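Local coordinates for protein NAD(P)H-FMN oxidoreductase (Bacillus subtilis, PDB 5LVA) that binds flavin mononucleotide and, as a flavodoxin-like flavin reductase, probably passes electrons to it from NAD(P)H, at residues K2-A7 / G30-D35; E43-E48 / K76-H81; K99-A104 / N136-T141. All blocks are in the same frame, centred on the assembly; numbering follows the deposited sequence.

From the N terminus, contact 1 closes first: strand 3-7 leads through an excursion that includes helix 17-23 to strand 31-35 at its side. Contact 2 follows, bringing helix 73-82 back to segment 43-48, with most of helix 47-56 and all of strand 59-65 lying in the loop between. Contact 3 comes last and joins the start of strand 100-106 to the chain that leaves helix 129-138. The three loops run in series, so none nests or crosses. Contacts 1 and 3 lie in the same parallel sheet, separated by strand 59-65, whereas contact 2 belongs to the helical layer and meets contact 1 where Trp78 CZ2 packs 3.8 Å from Leu6 CD1.

Contact 1: residues K2-A7 / G30-D35; sequences KVLVLA and GITLRD
Val3 and Ile31 lie side by side, pointing the same way from neighbouring parallel strands, with Ile31 CD1 3.6 Å from Val3 CB. The branch that carries CD1 starts with CG1 anti to the carbonyl carbon (chi1 -57°), while CG2, anti to the backbone N, meets Val5 CG2 at 4.1 Å. Beta-branched residues suit this close-packed side of the sheet, where helix 156-171 covers Val3 and Val5. Between the two backbones, amide and carbonyl groups pair in regular parallel register: Val3 N reaches Gly30 O at 2.9 Å, Thr32 N then bonds Val3 O, Val5 N bonds Thr32 O, Arg34 N bonds Val5 O, and Ala7 N closes the run on Arg34 O at 3.0 Å. Gly30 has a positive phi (92°) that a side chain would hardly tolerate. On the opposite face Leu4 CD1 lies 4.0 Å from Thr32 CB, while Arg34 NH1 passes 3.8 Å from Leu6 CD2 on its way to a salt bridge with Glu50; NH2 pairs with Glu39. Looser by comparison is the fit of Leu33, whose CD1 stays 4.3 Å from Val5 CG1. With helix 17-23 between them, the strands form the first beta-alpha-beta unit of the flavodoxin-like fold.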
ATOM      1  N   LYS A   2     -14.716   1.583  -6.199  1.00 32.52           N
ATOM      2  CA  LYS A   2     -13.652   2.467  -6.682  1.00 31.79           C
ATOM      3  C   LYS A   2     -12.380   2.356  -5.851  1.00 28.04           C
ATOM      4  O   LYS A   2     -12.332   2.793  -4.714  1.00 22.69           O
ATOM      5  CB  LYS A   2     -14.123   3.916  -6.708  1.00 30.95           C
ATOM      6  CG  LYS A   2     -14.792   4.295  -7.999  1.00 34.88           C
ATOM      7  CD  LYS A   2     -14.661   5.771  -8.266  1.00 44.78           C
ATOM      8  CE  LYS A   2     -15.905   6.309  -8.945  1.00 59.86           C
ATOM      9  NZ  LYS A   2     -16.426   7.515  -8.240  1.00 68.85           N
ATOM     10  N   VAL A   3     -11.336   1.791  -6.441  1.00 28.00           N
ATOM     11  CA  VAL A   3     -10.136   1.491  -5.687  1.00 22.89           C
ATOM     12  C   VAL A   3      -8.911   2.224  -6.197  1.00 23.64           C
ATOM     13  O   VAL A   3      -8.501   2.044  -7.333  1.00 27.94           O
ATOM     14  CB  VAL A   3      -9.848  -0.011  -5.703  1.00 26.68           C
ATOM     15  CG1 VAL A   3      -8.632  -0.317  -4.870  1.00 25.10           C
ATOM     16  CG2 VAL A   3     -11.059  -0.792  -5.207  1.00 22.67           C
ATOM     17  N   LEU A   4      -8.321   3.043  -5.336  1.00 22.98           N
ATOM     18  CA  LEU A   4      -7.098   3.759  -5.654  1.00 18.46           C
ATOM     19  C   LEU A   4      -5.885   2.974  -5.153  1.00 22.54           C
ATOM     20  O   LEU A   4      -5.758   2.734  -3.962  1.00 24.95           O
ATOM     21  CB  LEU A   4      -7.142   5.155  -5.039  1.00 18.93           C
ATOM     22  CG  LEU A   4      -5.977   6.110  -5.268  1.00 20.24           C
ATOM     23  CD1 LEU A   4      -5.842   6.492  -6.733  1.00 19.04           C
ATOM     24  CD2 LEU A   4      -6.162   7.339  -4.423  1.00 16.62           C
ATOM     25  N   VAL A   5      -5.017   2.536  -6.059  1.00 21.79           N
ATOM     26  CA  VAL A   5      -3.816   1.812  -5.665  1.00 17.70           C
ATOM     27  C   VAL A   5      -2.615   2.709  -5.824  1.00 21.00           C
ATOM     28  O   VAL A   5      -2.187   2.995  -6.941  1.00 24.36           O
ATOM     29  CB  VAL A   5      -3.567   0.526  -6.497  1.00 21.82           C
ATOM     30  CG1 VAL A   5      -2.319  -0.187  -6.010  1.00 14.88           C
ATOM     31  CG2 VAL A   5      -4.758  -0.414  -6.448  1.00 19.50           C
ATOM     32  N   LEU A   6      -2.066   3.151  -4.704  1.00 19.14           N
ATOM     33  CA  LEU A   6      -0.871   3.965  -4.731  1.00 17.05           C
ATOM     34  C   LEU A   6       0.364   3.092  -4.585  1.00 19.77           C
ATOM     35  O   LEU A   6       0.643   2.603  -3.506  1.00 19.90           O
ATOM     36  CB  LEU A   6      -0.935   5.013  -3.629  1.00 18.78           C
ATOM     37  CG  LEU A   6      -2.250   5.795  -3.599  1.00 15.80           C
ATOM     38  CD1 LEU A   6      -2.296   6.747  -2.428  1.00 14.10           C
ATOM     39  CD2 LEU A   6      -2.400   6.552  -4.882  1.00 18.05           C
ATOM     40  N   ALA A   7       1.101   2.888  -5.677  1.00 20.37           N
ATOM     41  CA  ALA A   7       2.275   2.020  -5.636  1.00 16.25           C
ATOM     42  C   ALA A   7       3.530   2.824  -5.383  1.00 18.61           C
ATOM     43  O   ALA A   7       3.773   3.821  -6.043  1.00 19.35           O
ATOM     44  CB  ALA A   7       2.399   1.230  -6.907  1.00 13.98           C
ATOM     45  N   GLY A  30     -12.753  -0.033 -12.138  1.00 50.59           N
ATOM     46  CA  GLY A  30     -12.776   0.429 -10.766  1.00 44.78           C
ATOM     47  C   GLY A  30     -11.400   0.745 -10.216  1.00 38.70           C
ATOM     48  O   GLY A  30     -11.271   1.548  -9.301  1.00 36.06           O
ATOM     49  N   ILE A  31     -10.373   0.113 -10.775  1.00 33.72           N
ATOM     50  CA  ILE A  31      -9.017   0.312 -10.301  1.00 31.90           C
ATOM     51  C   ILE A  31      -8.349   1.501 -10.959  1.00 29.96           C
ATOM     52  O   ILE A  31      -8.314   1.612 -12.174  1.00 29.37           O
ATOM     53  CB  ILE A  31      -8.125  -0.915 -10.555  1.00 37.90           C
ATOM     54  CG1 ILE A  31      -8.710  -2.163  -9.917  1.00 36.52           C
ATOM     55  CG2 ILE A  31      -6.757  -0.677  -9.979  1.00 32.66           C
ATOM     56  CD1 ILE A  31      -8.690  -2.108  -8.445  1.00 34.70           C
ATOM     57  N   THR A  32      -7.814   2.384 -10.131  1.00 29.83           N
ATOM     58  CA  THR A  32      -6.902   3.427 -10.560  1.00 22.56           C
ATOM     59  C   THR A  32      -5.510   3.098 -10.032  1.00 24.27           C
ATOM     60  O   THR A  32      -5.244   3.288  -8.854  1.00 28.06           O
ATOM     61  CB  THR A  32      -7.336   4.786 -10.029  1.00 19.04           C
ATOM     62  OG1 THR A  32      -8.726   4.967 -10.281  1.00 27.63           O
ATOM     63  CG2 THR A  32      -6.548   5.902 -10.647  1.00 17.62           C
ATOM     64  N   LEU A  33      -4.624   2.589 -10.876  1.00 26.61           N
ATOM     65  CA  LEU A  33      -3.278   2.291 -10.405  1.00 26.60           C
ATOM     66  C   LEU A  33      -2.368   3.457 -10.718  1.00 25.79           C
ATOM     67  O   LEU A  33      -2.500   4.088 -11.746  1.00 31.54           O
ATOM     68  CB  LEU A  33      -2.739   0.997 -11.013  1.00 24.00           C
ATOM     69  CG  LEU A  33      -1.430   0.537 -10.362  1.00 30.34           C
ATOM     70  CD1 LEU A  33      -1.442  -0.955 -10.125  1.00 31.27           C
ATOM     71  CD2 LEU A  33      -0.234   0.902 -11.204  1.00 30.03           C
ATOM     72  N   ARG A  34      -1.473   3.763  -9.792  1.00 27.88           N
ATOM     73  CA  ARG A  34      -0.541   4.858  -9.962  1.00 24.02           C
ATOM     74  C   ARG A  34       0.842   4.435  -9.496  1.00 24.31           C
ATOM     75  O   ARG A  34       0.987   3.682  -8.545  1.00 25.93           O
ATOM     76  CB  ARG A  34      -1.005   6.096  -9.204  1.00 20.08           C
ATOM     77  CG  ARG A  34      -2.273   6.702  -9.729  1.00 27.74           C
ATOM     78  CD  ARG A  34      -2.671   7.932  -8.931  1.00 25.86           C
ATOM     79  NE  ARG A  34      -1.717   9.018  -9.096  1.00 27.52           N
ATOM     80  CZ  ARG A  34      -1.324   9.825  -8.119  1.00 24.84           C
ATOM     81  NH1 ARG A  34      -1.803   9.663  -6.898  1.00 24.62           N
ATOM     82  NH2 ARG A  34      -0.446  10.785  -8.356  1.00 23.94           N
ATOM     83  N   ASP A  35       1.848   4.929 -10.202  1.00 25.74           N
ATOM     84  CA  ASP A  35       3.244   4.683  -9.911  1.00 20.83           C
ATOM     85  C   ASP A  35       3.817   5.996  -9.446  1.00 24.33           C
ATOM     86  O   ASP A  35       4.200   6.845 -10.262  1.00 32.66           O
ATOM     87  CB  ASP A  35       3.960   4.169 -11.161  1.00 20.91           C
ATOM     88  CG  ASP A  35       5.434   3.909 -10.946  1.00 24.71           C
ATOM     89  OD1 ASP A  35       6.011   4.334  -9.936  1.00 26.86           O
ATOM     90  OD2 ASP A  35       6.029   3.272 -11.821  1.00 34.49           O
TER
HETATM   91  O   HOH W   1       6.099   4.098  -7.514  1.00 22.33           O

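Contact 2: residues E43-E48 / K76-H81; sequences EAIDVE and KKWLDH
Glu43 and Lys77 pair at the surface of the flavodoxin-like fold, where helix 73-82 meets the loop leading into helix 47-56. Their side chains cross at about a right angle, and Lys77 NZ makes a salt bridge to Glu43 OE1 whose hydrogen bond, at 3.2 Å, is weak. The ammonium has a second partner in a water 3.0 Å from NZ, which in turn donates to Glu43 O, so that one lysine serves the carboxylate directly and the backbone O of the same residue through the water. A further water joins Ile45 O, to which it donates at 3.1 Å, with His81 ND1. Trp78 NE1 is satisfied by Glu50 OE1 of helix 47-56, and Asp46 OD1 caps the start of that helix by accepting from Lys49 N. Between these polar links sits the apolar part: Ile45, with CD1 carried out by an extended chi2 of -177°, rests 3.8 Å from Trp78 CA and 4.1 Å from Trp78 CD1. Isoleucine suits the place because its apolar CD1 fits against both the backbone and the ring of Trp78. Val47 CG2 comes to 3.5 Å from His81 O. One helical turn back from His81, Lys77 CG lies over the centre of the imidazole, 3.7 Å above its plane.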
ATOM      1  N   GLU A  43      10.415  13.786  -6.288  1.00 29.07           N
ATOM      2  CA  GLU A  43       9.669  13.673  -5.024  1.00 28.76           C
ATOM      3  C   GLU A  43       8.901  14.935  -4.650  1.00 28.71           C
ATOM      4  O   GLU A  43       8.554  15.121  -3.493  1.00 30.75           O
ATOM      5  CB  GLU A  43      10.609  13.287  -3.880  1.00 25.86           C
ATOM      6  CG  GLU A  43      11.066  11.843  -3.937  1.00 30.64           C
ATOM      7  CD  GLU A  43      12.174  11.538  -2.959  1.00 37.55           C
ATOM      8  OE1 GLU A  43      12.918  12.474  -2.592  1.00 47.68           O
ATOM      9  OE2 GLU A  43      12.322  10.360  -2.578  1.00 37.72           O
ATOM     10  N   ALA A  44       8.634  15.800  -5.624  1.00 27.14           N
ATOM     11  CA  ALA A  44       7.833  16.991  -5.373  1.00 25.41           C
ATOM     12  C   ALA A  44       6.369  16.674  -5.608  1.00 22.96           C
ATOM     13  O   ALA A  44       5.929  16.608  -6.737  1.00 28.01           O
ATOM     14  CB  ALA A  44       8.277  18.132  -6.244  1.00 22.76           C
ATOM     15  N   ILE A  45       5.621  16.481  -4.526  1.00 29.35           N
ATOM     16  CA  ILE A  45       4.276  15.928  -4.607  1.00 22.25           C
ATOM     17  C   ILE A  45       3.228  17.010  -4.809  1.00 21.97           C
ATOM     18  O   ILE A  45       3.282  18.060  -4.194  1.00 27.26           O
ATOM     19  CB  ILE A  45       3.961  15.100  -3.339  1.00 22.46           C
ATOM     20  CG1 ILE A  45       4.926  13.916  -3.245  1.00 24.01           C
ATOM     21  CG2 ILE A  45       2.523  14.600  -3.334  1.00 19.82           C
ATOM     22  CD1 ILE A  45       4.675  12.993  -2.083  1.00 19.30           C
ATOM     23  N   ASP A  46       2.296  16.753  -5.710  1.00 22.96           N
ATOM     24  CA  ASP A  46       1.168  17.636  -5.936  1.00 22.40           C
ATOM     25  C   ASP A  46       0.094  17.301  -4.896  1.00 22.84           C
ATOM     26  O   ASP A  46      -0.711  16.390  -5.084  1.00 22.74           O
ATOM     27  CB  ASP A  46       0.655  17.462  -7.367  1.00 20.22           C
ATOM     28  CG  ASP A  46      -0.341  18.529  -7.787  1.00 25.26           C
ATOM     29  OD1 ASP A  46      -1.181  18.941  -6.963  1.00 24.01           O
ATOM     30  OD2 ASP A  46      -0.291  18.934  -8.971  1.00 22.75           O
ATOM     31  N   VAL A  47       0.099  18.033  -3.790  1.00 21.78           N
ATOM     32  CA  VAL A  47      -0.728  17.687  -2.650  1.00 19.85           C
ATOM     33  C   VAL A  47      -2.210  17.672  -3.007  1.00 22.88           C
ATOM     34  O   VAL A  47      -2.916  16.716  -2.709  1.00 21.00           O
ATOM     35  CB  VAL A  47      -0.464  18.651  -1.476  1.00 22.72           C
ATOM     36  CG1 VAL A  47      -1.461  18.436  -0.356  1.00 18.22           C
ATOM     37  CG2 VAL A  47       0.955  18.459  -0.968  1.00 22.54           C
ATOM     38  N   GLU A  48      -2.662  18.717  -3.680  1.00 24.87           N
ATOM     39  CA  GLU A  48      -4.068  18.851  -4.024  1.00 20.69           C
ATOM     40  C   GLU A  48      -4.518  17.732  -4.942  1.00 19.78           C
ATOM     41  O   GLU A  48      -5.617  17.214  -4.801  1.00 23.89           O
ATOM     42  CB  GLU A  48      -4.337  20.213  -4.671  1.00 21.23           C
ATOM     43  CG  GLU A  48      -5.796  20.470  -4.947  1.00 18.74           C
ATOM     44  CD  GLU A  48      -6.060  21.848  -5.483  1.00 21.32           C
ATOM     45  OE1 GLU A  48      -5.130  22.448  -6.048  1.00 23.85           O
ATOM     46  OE2 GLU A  48      -7.202  22.325  -5.366  1.00 19.92           O
ATOM     47  N   LYS A  76       6.357   7.795   3.115  1.00 19.79           N
ATOM     48  CA  LYS A  76       6.458   8.580   4.345  1.00 17.55           C
ATOM     49  C   LYS A  76       6.264  10.073   4.080  1.00 21.72           C
ATOM     50  O   LYS A  76       5.542  10.753   4.809  1.00 24.39           O
ATOM     51  CB  LYS A  76       7.807   8.357   5.029  1.00 19.37           C
ATOM     52  CG  LYS A  76       7.811   8.857   6.460  1.00 19.54           C
ATOM     53  CD  LYS A  76       6.603   8.301   7.189  1.00 16.95           C
ATOM     54  CE  LYS A  76       6.282   9.046   8.452  1.00 20.64           C
ATOM     55  NZ  LYS A  76       5.787  10.421   8.292  1.00 20.21           N
ATOM     56  N   LYS A  77       6.920  10.567   3.032  1.00 19.81           N
ATOM     57  CA  LYS A  77       6.755  11.938   2.574  1.00 18.90           C
ATOM     58  C   LYS A  77       5.333  12.219   2.097  1.00 22.45           C
ATOM     59  O   LYS A  77       4.791  13.295   2.334  1.00 21.73           O
ATOM     60  CB  LYS A  77       7.742  12.234   1.451  1.00 19.83           C
ATOM     61  CG  LYS A  77       7.780  13.670   1.030  1.00 21.94           C
ATOM     62  CD  LYS A  77       8.843  13.875  -0.012  1.00 20.43           C
ATOM     63  CE  LYS A  77      10.213  13.850   0.600  1.00 23.85           C
ATOM     64  NZ  LYS A  77      11.246  14.162  -0.433  1.00 27.57           N
ATOM     65  N   TRP A  78       4.733  11.241   1.431  1.00 19.60           N
ATOM     66  CA  TRP A  78       3.341  11.345   1.022  1.00 16.43           C
ATOM     67  C   TRP A  78       2.400  11.544   2.208  1.00 21.16           C
ATOM     68  O   TRP A  78       1.533  12.408   2.171  1.00 22.80           O
ATOM     69  CB  TRP A  78       2.926  10.106   0.242  1.00 18.76           C
ATOM     70  CG  TRP A  78       1.613  10.227  -0.445  1.00 18.63           C
ATOM     71  CD1 TRP A  78       1.406  10.554  -1.751  1.00 18.07           C
ATOM     72  CD2 TRP A  78       0.317  10.008   0.125  1.00 13.85           C
ATOM     73  NE1 TRP A  78       0.068  10.561  -2.026  1.00 20.52           N
ATOM     74  CE2 TRP A  78      -0.624  10.226  -0.893  1.00 15.30           C
ATOM     75  CE3 TRP A  78      -0.138   9.646   1.396  1.00 18.58           C
ATOM     76  CZ2 TRP A  78      -1.995  10.095  -0.681  1.00 19.74           C
ATOM     77  CZ3 TRP A  78      -1.498   9.525   1.604  1.00 14.50           C
ATOM     78  CH2 TRP A  78      -2.407   9.743   0.571  1.00 20.22           C
ATOM     79  N   LEU A  79       2.559  10.734   3.249  1.00 20.83           N
ATOM     80  CA  LEU A  79       1.733  10.874   4.444  1.00 20.10           C
ATOM     81  C   LEU A  79       1.909  12.256   5.040  1.00 19.16           C
ATOM     82  O   LEU A  79       0.938  12.955   5.299  1.00 23.18           O
ATOM     83  CB  LEU A  79       2.085   9.800   5.477  1.00 17.56           C
ATOM     84  CG  LEU A  79       1.921   8.348   5.024  1.00 17.80           C
ATOM     85  CD1 LEU A  79       2.543   7.403   6.018  1.00 14.76           C
ATOM     86  CD2 LEU A  79       0.458   7.990   4.791  1.00 11.31           C
ATOM     87  N   ASP A  80       3.159  12.645   5.234  1.00 18.92           N
ATOM     88  CA  ASP A  80       3.479  13.914   5.860  1.00 19.06           C
ATOM     89  C   ASP A  80       2.887  15.082   5.115  1.00 22.04           C
ATOM     90  O   ASP A  80       2.356  16.011   5.729  1.00 25.14           O
ATOM     91  CB  ASP A  80       4.995  14.095   5.961  1.00 18.51           C
ATOM     92  CG  ASP A  80       5.619  13.193   6.987  1.00 18.43           C
ATOM     93  OD1 ASP A  80       4.870  12.472   7.672  1.00 22.65           O
ATOM     94  OD2 ASP A  80       6.859  13.195   7.114  1.00 19.71           O
ATOM     95  N   HIS A  81       2.983  15.039   3.789  1.00 21.40           N
ATOM     96  CA  HIS A  81       2.650  16.193   2.975  1.00 18.45           C
ATOM     97  C   HIS A  81       1.193  16.241   2.560  1.00 21.68           C
ATOM     98  O   HIS A  81       0.646  17.325   2.370  1.00 21.97           O
ATOM     99  CB  HIS A  81       3.535  16.226   1.741  1.00 22.24           C
ATOM    100  CG  HIS A  81       4.958  16.564   2.036  1.00 24.76           C
ATOM    101  ND1 HIS A  81       5.818  17.058   1.084  1.00 26.97           N
ATOM    102  CD2 HIS A  81       5.675  16.473   3.180  1.00 25.49           C
ATOM    103  CE1 HIS A  81       7.002  17.262   1.628  1.00 25.15           C
ATOM    104  NE2 HIS A  81       6.942  16.913   2.899  1.00 23.85           N
TER
HETATM  105  O   HOH W   2      10.645  16.833  -1.683  1.00 33.13           O
HETATM  106  O   HOH W   3       4.402  18.173  -1.312  1.00 32.55           O
HETATM  107  O   HOH W   4       6.199  16.874  -1.298  1.00 32.64           O

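Contact 3: residues K99-A104 / N136-T141; sequences KEFMVA and NFIGTT
Thr141 N donates to Lys99 O at 2.9 Å, and Thr141 O accepts Phe101 N at 2.9 Å, so that Glu100 and Thr141 form the first bridge of a parallel pairing that continues to Leu143. Thr140 and Phe101 carry the side-chain contact. Thr140 OG1 stands between its own backbone N and carbonyl carbon (chi1 50°), near Phe101 CD2 at 3.5 Å, and is hydrogen-bonded to Ser135 OG. CG2 turns instead to the backbone, 3.5 Å from Lys99 O. An alanine here would probably leave the Ser135 hydroxyl without this partner and open a gap beside the Phe101 ring. Ile138 CD1 approaches that ring at its edge, near its plane, 4.4 Å from CD2, an apolar partner well matched to a buried phenylalanine. Gly139 lets the chain leave the helix with a positive phi of 98°, where a CB would press against the carbonyl O of Ile138. The polar ends find partners beyond the segments: Glu100 OE1 forms a salt bridge with Arg59, while Lys99 NZ bonds the carbonyl oxygens of His57 and Glu55 at the end of helix 47-56. Strand 100-106 lies between strands 59-65 and 141-148, with helix 129-138 feeding into the latter and Phe62 meeting the Phe101 ring.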
ATOM      1  N   LYS A  99     -13.766   5.845   4.435  1.00 25.70           N
ATOM      2  CA  LYS A  99     -13.115   5.122   3.344  1.00 26.99           C
ATOM      3  C   LYS A  99     -12.310   3.951   3.881  1.00 23.29           C
ATOM      4  O   LYS A  99     -11.938   3.941   5.041  1.00 26.34           O
ATOM      5  CB  LYS A  99     -12.207   6.059   2.533  1.00 24.40           C
ATOM      6  CG  LYS A  99     -12.947   7.190   1.835  1.00 24.53           C
ATOM      7  CD  LYS A  99     -12.000   8.111   1.074  1.00 23.78           C
ATOM      8  CE  LYS A  99     -12.742   9.250   0.406  1.00 24.46           C
ATOM      9  NZ  LYS A  99     -13.569   8.798  -0.749  1.00 29.04           N
ATOM     10  N   GLU A 100     -12.041   2.969   3.029  1.00 21.27           N
ATOM     11  CA  GLU A 100     -11.224   1.827   3.411  1.00 20.28           C
ATOM     12  C   GLU A 100      -9.747   2.094   3.160  1.00 22.22           C
ATOM     13  O   GLU A 100      -9.384   2.844   2.257  1.00 24.89           O
ATOM     14  CB  GLU A 100     -11.677   0.571   2.666  1.00 23.22           C
ATOM     15  CG  GLU A 100     -13.007   0.029   3.143  1.00 19.68           C
ATOM     16  CD  GLU A 100     -13.572  -1.071   2.252  1.00 27.67           C
ATOM     17  OE1 GLU A 100     -13.463  -0.968   1.011  1.00 21.43           O
ATOM     18  OE2 GLU A 100     -14.152  -2.033   2.795  1.00 31.74           O
ATOM     19  N   PHE A 101      -8.910   1.458   3.970  1.00 19.66           N
ATOM     20  CA  PHE A 101      -7.478   1.690   4.002  1.00 18.25           C
ATOM     21  C   PHE A 101      -6.822   0.326   4.051  1.00 20.35           C
ATOM     22  O   PHE A 101      -7.058  -0.426   4.971  1.00 20.36           O
ATOM     23  CB  PHE A 101      -7.132   2.538   5.231  1.00 20.65           C
ATOM     24  CG  PHE A 101      -5.665   2.871   5.407  1.00 21.33           C
ATOM     25  CD1 PHE A 101      -4.706   1.883   5.576  1.00 19.89           C
ATOM     26  CD2 PHE A 101      -5.266   4.198   5.536  1.00 18.40           C
ATOM     27  CE1 PHE A 101      -3.384   2.215   5.776  1.00 18.47           C
ATOM     28  CE2 PHE A 101      -3.940   4.534   5.754  1.00 13.02           C
ATOM     29  CZ  PHE A 101      -3.004   3.546   5.864  1.00 15.27           C
ATOM     30  N   MET A 102      -6.009  -0.019   3.067  1.00 20.21           N
ATOM     31  CA  MET A 102      -5.294  -1.271   3.183  1.00 19.15           C
ATOM     32  C   MET A 102      -3.860  -1.177   2.660  1.00 20.39           C
ATOM     33  O   MET A 102      -3.506  -0.279   1.908  1.00 18.83           O
ATOM     34  CB  MET A 102      -6.072  -2.394   2.495  1.00 14.43           C
ATOM     35  CG  MET A 102      -5.776  -2.665   1.053  1.00 28.59           C
ATOM     36  SD  MET A 102      -6.256  -4.360   0.608  1.00 26.69           S
ATOM     37  CE  MET A 102      -4.959  -5.203   1.461  1.00 30.93           C
ATOM     38  N   VAL A 103      -3.034  -2.098   3.128  1.00 22.00           N
ATOM     39  CA  VAL A 103      -1.634  -2.148   2.769  1.00 19.09           C
ATOM     40  C   VAL A 103      -1.382  -3.408   1.972  1.00 16.46           C
ATOM     41  O   VAL A 103      -1.860  -4.460   2.332  1.00 18.28           O
ATOM     42  CB  VAL A 103      -0.719  -2.122   4.033  1.00 17.01           C
ATOM     43  CG1 VAL A 103       0.736  -2.433   3.672  1.00 15.88           C
ATOM     44  CG2 VAL A 103      -0.822  -0.790   4.720  1.00 13.83           C
ATOM     45  N   ALA A 104      -0.636  -3.294   0.884  1.00 18.04           N
ATOM     46  CA  ALA A 104      -0.187  -4.472   0.147  1.00 18.82           C
ATOM     47  C   ALA A 104       1.325  -4.448   0.111  1.00 17.14           C
ATOM     48  O   ALA A 104       1.912  -3.593  -0.518  1.00 20.83           O
ATOM     49  CB  ALA A 104      -0.769  -4.502  -1.260  1.00 16.49           C
ATOM     50  N   ASN A 136      -6.261   4.808  11.704  1.00 21.88           N
ATOM     51  CA  ASN A 136      -7.078   5.107  12.874  1.00 20.71           C
ATOM     52  C   ASN A 136      -7.347   6.595  13.061  1.00 23.23           C
ATOM     53  O   ASN A 136      -8.475   7.008  13.284  1.00 26.73           O
ATOM     54  CB  ASN A 136      -6.412   4.559  14.131  1.00 22.31           C
ATOM     55  CG  ASN A 136      -6.520   3.064  14.245  1.00 21.96           C
ATOM     56  OD1 ASN A 136      -7.349   2.441  13.599  1.00 23.13           O
ATOM     57  ND2 ASN A 136      -5.689   2.477  15.093  1.00 21.42           N
ATOM     58  N   PHE A 137      -6.294   7.394  12.961  1.00 24.55           N
ATOM     59  CA  PHE A 137      -6.378   8.819  13.217  1.00 19.02           C
ATOM     60  C   PHE A 137      -7.179   9.582  12.155  1.00 26.73           C
ATOM     61  O   PHE A 137      -7.843  10.567  12.466  1.00 27.79           O
ATOM     62  CB  PHE A 137      -4.972   9.397  13.319  1.00 20.18           C
ATOM     63  CG  PHE A 137      -4.914  10.762  13.933  1.00 21.31           C
ATOM     64  CD1 PHE A 137      -5.019  10.921  15.299  1.00 22.21           C
ATOM     65  CD2 PHE A 137      -4.722  11.883  13.147  1.00 22.73           C
ATOM     66  CE1 PHE A 137      -4.959  12.169  15.863  1.00 23.23           C
ATOM     67  CE2 PHE A 137      -4.651  13.128  13.711  1.00 22.71           C
ATOM     68  CZ  PHE A 137      -4.775  13.274  15.070  1.00 20.23           C
ATOM     69  N   ILE A 138      -7.127   9.130  10.904  1.00 21.67           N
ATOM     70  CA  ILE A 138      -7.745   9.901   9.840  1.00 22.22           C
ATOM     71  C   ILE A 138      -9.156   9.438   9.546  1.00 21.46           C
ATOM     72  O   ILE A 138      -9.851  10.046   8.748  1.00 28.23           O
ATOM     73  CB  ILE A 138      -6.917   9.858   8.556  1.00 19.20           C
ATOM     74  CG1 ILE A 138      -6.868   8.445   8.001  1.00 20.18           C
ATOM     75  CG2 ILE A 138      -5.524  10.395   8.817  1.00 16.76           C
ATOM     76  CD1 ILE A 138      -6.002   8.303   6.791  1.00 15.49           C
ATOM     77  N   GLY A 139      -9.585   8.373  10.198  1.00 19.93           N
ATOM     78  CA  GLY A 139     -10.974   7.976  10.128  1.00 18.88           C
ATOM     79  C   GLY A 139     -11.305   6.877   9.148  1.00 25.02           C
ATOM     80  O   GLY A 139     -12.470   6.602   8.891  1.00 26.85           O
ATOM     81  N   THR A 140     -10.290   6.238   8.592  1.00 23.38           N
ATOM     82  CA  THR A 140     -10.537   5.178   7.631  1.00 22.28           C
ATOM     83  C   THR A 140     -10.680   3.827   8.323  1.00 25.24           C
ATOM     84  O   THR A 140     -10.288   3.668   9.470  1.00 25.94           O
ATOM     85  CB  THR A 140      -9.427   5.117   6.592  1.00 19.72           C
ATOM     86  OG1 THR A 140      -8.166   5.107   7.256  1.00 21.10           O
ATOM     87  CG2 THR A 140      -9.482   6.330   5.719  1.00 19.97           C
ATOM     88  N   THR A 141     -11.255   2.860   7.622  1.00 21.35           N
ATOM     89  CA  THR A 141     -11.396   1.514   8.148  1.00 19.94           C
ATOM     90  C   THR A 141     -10.203   0.668   7.725  1.00 22.72           C
ATOM     91  O   THR A 141      -9.955   0.508   6.529  1.00 20.11           O
ATOM     92  CB  THR A 141     -12.686   0.865   7.650  1.00 26.11           C
ATOM     93  OG1 THR A 141     -13.808   1.637   8.085  1.00 25.86           O
ATOM     94  CG2 THR A 141     -12.811  -0.567   8.159  1.00 19.03           C
TER